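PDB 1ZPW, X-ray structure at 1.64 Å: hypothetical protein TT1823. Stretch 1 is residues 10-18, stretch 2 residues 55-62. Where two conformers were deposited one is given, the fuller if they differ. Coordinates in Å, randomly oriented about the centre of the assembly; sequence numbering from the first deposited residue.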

# COMPACT_ATOMS: atom_id res chain seq x y z
N TYR A 10 -5.67 -1.91 -1.17
CA TYR A 10 -6.28 -1.43 -2.41
C TYR A 10 -7.32 -2.38 -2.95
O TYR A 10 -7.27 -3.60 -2.72
CB TYR A 10 -5.25 -1.11 -3.47
CG TYR A 10 -4.27 -2.22 -3.76
CD1 TYR A 10 -3.06 -2.30 -3.06
CD2 TYR A 10 -4.55 -3.20 -4.73
CE1 TYR A 10 -2.14 -3.30 -3.32
CE2 TYR A 10 -3.63 -4.21 -5.00
CZ TYR A 10 -2.44 -4.25 -4.30
OH TYR A 10 -1.56 -5.27 -4.56
N ASP A 11 -8.28 -1.80 -3.63
CA ASP A 11 -9.37 -2.54 -4.23
C ASP A 11 -9.53 -1.92 -5.62
O ASP A 11 -10.13 -0.86 -5.76
CB ASP A 11 -10.59 -2.25 -3.36
CG ASP A 11 -11.75 -3.12 -3.65
OD1 ASP A 11 -11.80 -3.76 -4.74
OD2 ASP A 11 -12.70 -3.17 -2.82
N ILE A 12 -8.93 -2.58 -6.62
CA ILE A 12 -8.87 -2.07 -8.00
C ILE A 12 -9.46 -3.14 -8.92
O ILE A 12 -8.86 -4.18 -9.08
CB ILE A 12 -7.38 -1.81 -8.39
CG1 ILE A 12 -6.56 -1.05 -7.33
CG2 ILE A 12 -7.25 -1.28 -9.86
CD1 ILE A 12 -7.05 0.30 -7.01
N PRO A 13 -10.62 -2.91 -9.48
CA PRO A 13 -11.25 -3.96 -10.31
C PRO A 13 -10.53 -4.29 -11.59
O PRO A 13 -10.59 -5.46 -12.09
CB PRO A 13 -12.69 -3.44 -10.54
CG PRO A 13 -12.67 -1.98 -10.19
CD PRO A 13 -11.50 -1.75 -9.26
N ASP A 14 -9.82 -3.31 -12.13
CA ASP A 14 -9.14 -3.46 -13.40
C ASP A 14 -7.77 -4.08 -13.26
O ASP A 14 -6.90 -3.57 -12.51
CB ASP A 14 -9.01 -2.11 -14.09
CG ASP A 14 -8.33 -2.22 -15.44
OD1 ASP A 14 -9.01 -2.70 -16.40
OD2 ASP A 14 -7.16 -1.90 -15.66
N ASP A 15 -7.53 -5.19 -13.97
CA ASP A 15 -6.25 -5.90 -13.77
C ASP A 15 -5.02 -5.06 -14.14
O ASP A 15 -4.01 -5.12 -13.44
CB ASP A 15 -6.21 -7.20 -14.59
CG ASP A 15 -7.07 -8.31 -14.02
OD1 ASP A 15 -7.57 -8.25 -12.87
OD2 ASP A 15 -7.29 -9.33 -14.72
N THR A 16 -5.09 -4.34 -15.27
CA THR A 16 -3.96 -3.54 -15.72
C THR A 16 -3.61 -2.43 -14.71
O THR A 16 -2.44 -2.27 -14.38
CB THR A 16 -4.22 -2.94 -17.11
OG1 THR A 16 -4.33 -4.01 -18.07
CG2 THR A 16 -3.02 -2.14 -17.60
N ARG A 17 -4.62 -1.70 -14.25
CA ARG A 17 -4.38 -0.68 -13.22
C ARG A 17 -3.83 -1.31 -11.96
O ARG A 17 -2.96 -0.74 -11.32
CB ARG A 17 -5.66 0.05 -12.88
CG ARG A 17 -6.15 0.91 -14.03
CD ARG A 17 -7.07 2.02 -13.59
NE ARG A 17 -8.22 1.54 -12.84
CZ ARG A 17 -9.37 1.13 -13.40
NH1 ARG A 17 -9.51 1.09 -14.73
NH2 ARG A 17 -10.36 0.73 -12.62
N ARG A 18 -4.31 -2.51 -11.61
CA ARG A 18 -3.84 -3.14 -10.37
C ARG A 18 -2.36 -3.53 -10.47
O ARG A 18 -1.60 -3.37 -9.51
CB ARG A 18 -4.66 -4.39 -10.04
CG ARG A 18 -4.56 -4.78 -8.54
CD ARG A 18 -5.24 -6.14 -8.24
NE ARG A 18 -6.57 -6.10 -8.80
CZ ARG A 18 -6.97 -6.78 -9.86
NH1 ARG A 18 -8.18 -6.57 -10.33
NH2 ARG A 18 -6.15 -7.67 -10.45
N ARG A 55 -1.92 9.20 -10.44
CA ARG A 55 -1.78 9.16 -11.88
C ARG A 55 -2.40 7.87 -12.41
O ARG A 55 -2.89 7.85 -13.53
CB ARG A 55 -0.32 9.27 -12.37
CG ARG A 55 0.43 10.48 -11.87
CD ARG A 55 1.90 10.56 -12.31
NE ARG A 55 2.47 11.87 -12.00
CZ ARG A 55 3.69 12.09 -11.56
NH1 ARG A 55 4.53 11.07 -11.39
NH2 ARG A 55 4.08 13.33 -11.28
N LEU A 56 -2.37 6.81 -11.59
CA LEU A 56 -2.72 5.46 -12.05
C LEU A 56 -4.16 5.06 -11.86
O LEU A 56 -4.67 4.26 -12.66
CB LEU A 56 -1.86 4.41 -11.32
CG LEU A 56 -0.35 4.50 -11.50
CD1 LEU A 56 0.38 3.48 -10.62
CD2 LEU A 56 0.08 4.35 -12.94
N LEU A 57 -4.77 5.55 -10.80
CA LEU A 57 -6.10 5.07 -10.37
C LEU A 57 -7.23 5.71 -11.16
O LEU A 57 -7.14 6.88 -11.56
CB LEU A 57 -6.34 5.35 -8.88
CG LEU A 57 -5.35 4.89 -7.79
CD1 LEU A 57 -5.46 5.75 -6.54
CD2 LEU A 57 -5.62 3.50 -7.44
N ASP A 58 -8.31 4.96 -11.33
CA ASP A 58 -9.58 5.49 -11.82
C ASP A 58 -10.35 5.83 -10.57
O ASP A 58 -10.87 4.95 -9.89
CB ASP A 58 -10.31 4.40 -12.60
CG ASP A 58 -11.62 4.88 -13.23
OD1 ASP A 58 -12.47 5.49 -12.54
OD2 ASP A 58 -11.88 4.64 -14.42
N LEU A 59 -10.42 7.10 -10.21
CA LEU A 59 -10.94 7.36 -8.84
C LEU A 59 -12.47 7.22 -8.72
O LEU A 59 -13.01 7.25 -7.62
CB LEU A 59 -10.34 8.65 -8.20
CG LEU A 59 -8.87 8.53 -7.71
CD1 LEU A 59 -8.55 9.44 -6.52
CD2 LEU A 59 -8.44 7.13 -7.34
N GLY A 60 -13.14 6.96 -9.85
CA GLY A 60 -14.53 6.53 -9.83
C GLY A 60 -14.76 5.04 -9.62
O GLY A 60 -15.88 4.64 -9.30
N GLN A 61 -13.72 4.22 -9.80
CA GLN A 61 -13.84 2.76 -9.65
C GLN A 61 -12.95 2.15 -8.56
O GLN A 61 -13.27 1.06 -8.04
CB GLN A 61 -13.52 2.02 -10.94
CG GLN A 61 -14.51 2.21 -12.07
CD GLN A 61 -14.27 1.27 -13.26
OE1 GLN A 61 -15.00 1.34 -14.25
NE2 GLN A 61 -13.26 0.40 -13.18
N ASP A 62 -11.84 2.80 -8.28
CA ASP A 62 -10.75 2.20 -7.50
C ASP A 62 -10.75 2.75 -6.10
O ASP A 62 -11.21 3.88 -5.87
CB ASP A 62 -9.41 2.59 -8.13
CG ASP A 62 -9.19 1.98 -9.47
OD1 ASP A 62 -9.94 1.04 -9.86
OD2 ASP A 62 -8.29 2.39 -10.20
O HOH W 1 -12.87 -0.32 -5.70

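The two stretches are joined chiefly by a bidentate salt bridge between R17 and D62, flanked by a small apolar contact and a shared water. R17 lies in the first turn of a helix, with its CA-to-CB bond toward the loop of stretch 2. Its side chain meets D62 side-on, through the NE/NH2 edge: R17 NE donates to D62 OD2 at 2.8 Å and R17 NH2 donates to D62 OD1, also at 2.8 Å. A planar guanidinium offers two N-H groups along one edge, which match the two oxygens of a carboxylate, so both charge and shape are paired.

Each partner is held from its own side. D62 OD2 also accepts from the backbone D58 N at 2.8 Å, while the backbone D62 N donates to D58 O at 2.9 Å, so the loop closes on itself and fixes the carboxylate. At the start of the helix, D14 OD2 caps R17 N at 2.9 Å; a short acidic side chain suits this position because it can turn back to an amide that lacks a partner within the helix. Around the guanidinium, D58 CB covers one face, 3.5 Å from R17 CZ, and the aliphatic part of the arginine packs against backbone, with R17 CD 3.4 Å from L56 O.

Beside this polar centre, I12 is buried. I12 CD1 lies 3.5 Å from L57 CD2 and 3.5 Å from D62 CB, so a branched hydrocarbon side chain fills space next to the methylene of the aspartate. P13 adds its ring, with P13 CD 3.3 Å from D62 OD1. Where the strand ends, D11 O lies 3.6 Å from D62 CA in a CA-H...O contact. A water completes the join, donating to D11 O at 2.8 Å and to Q61 O at 2.7 Å, and so links two carbonyls that cannot bond to each other.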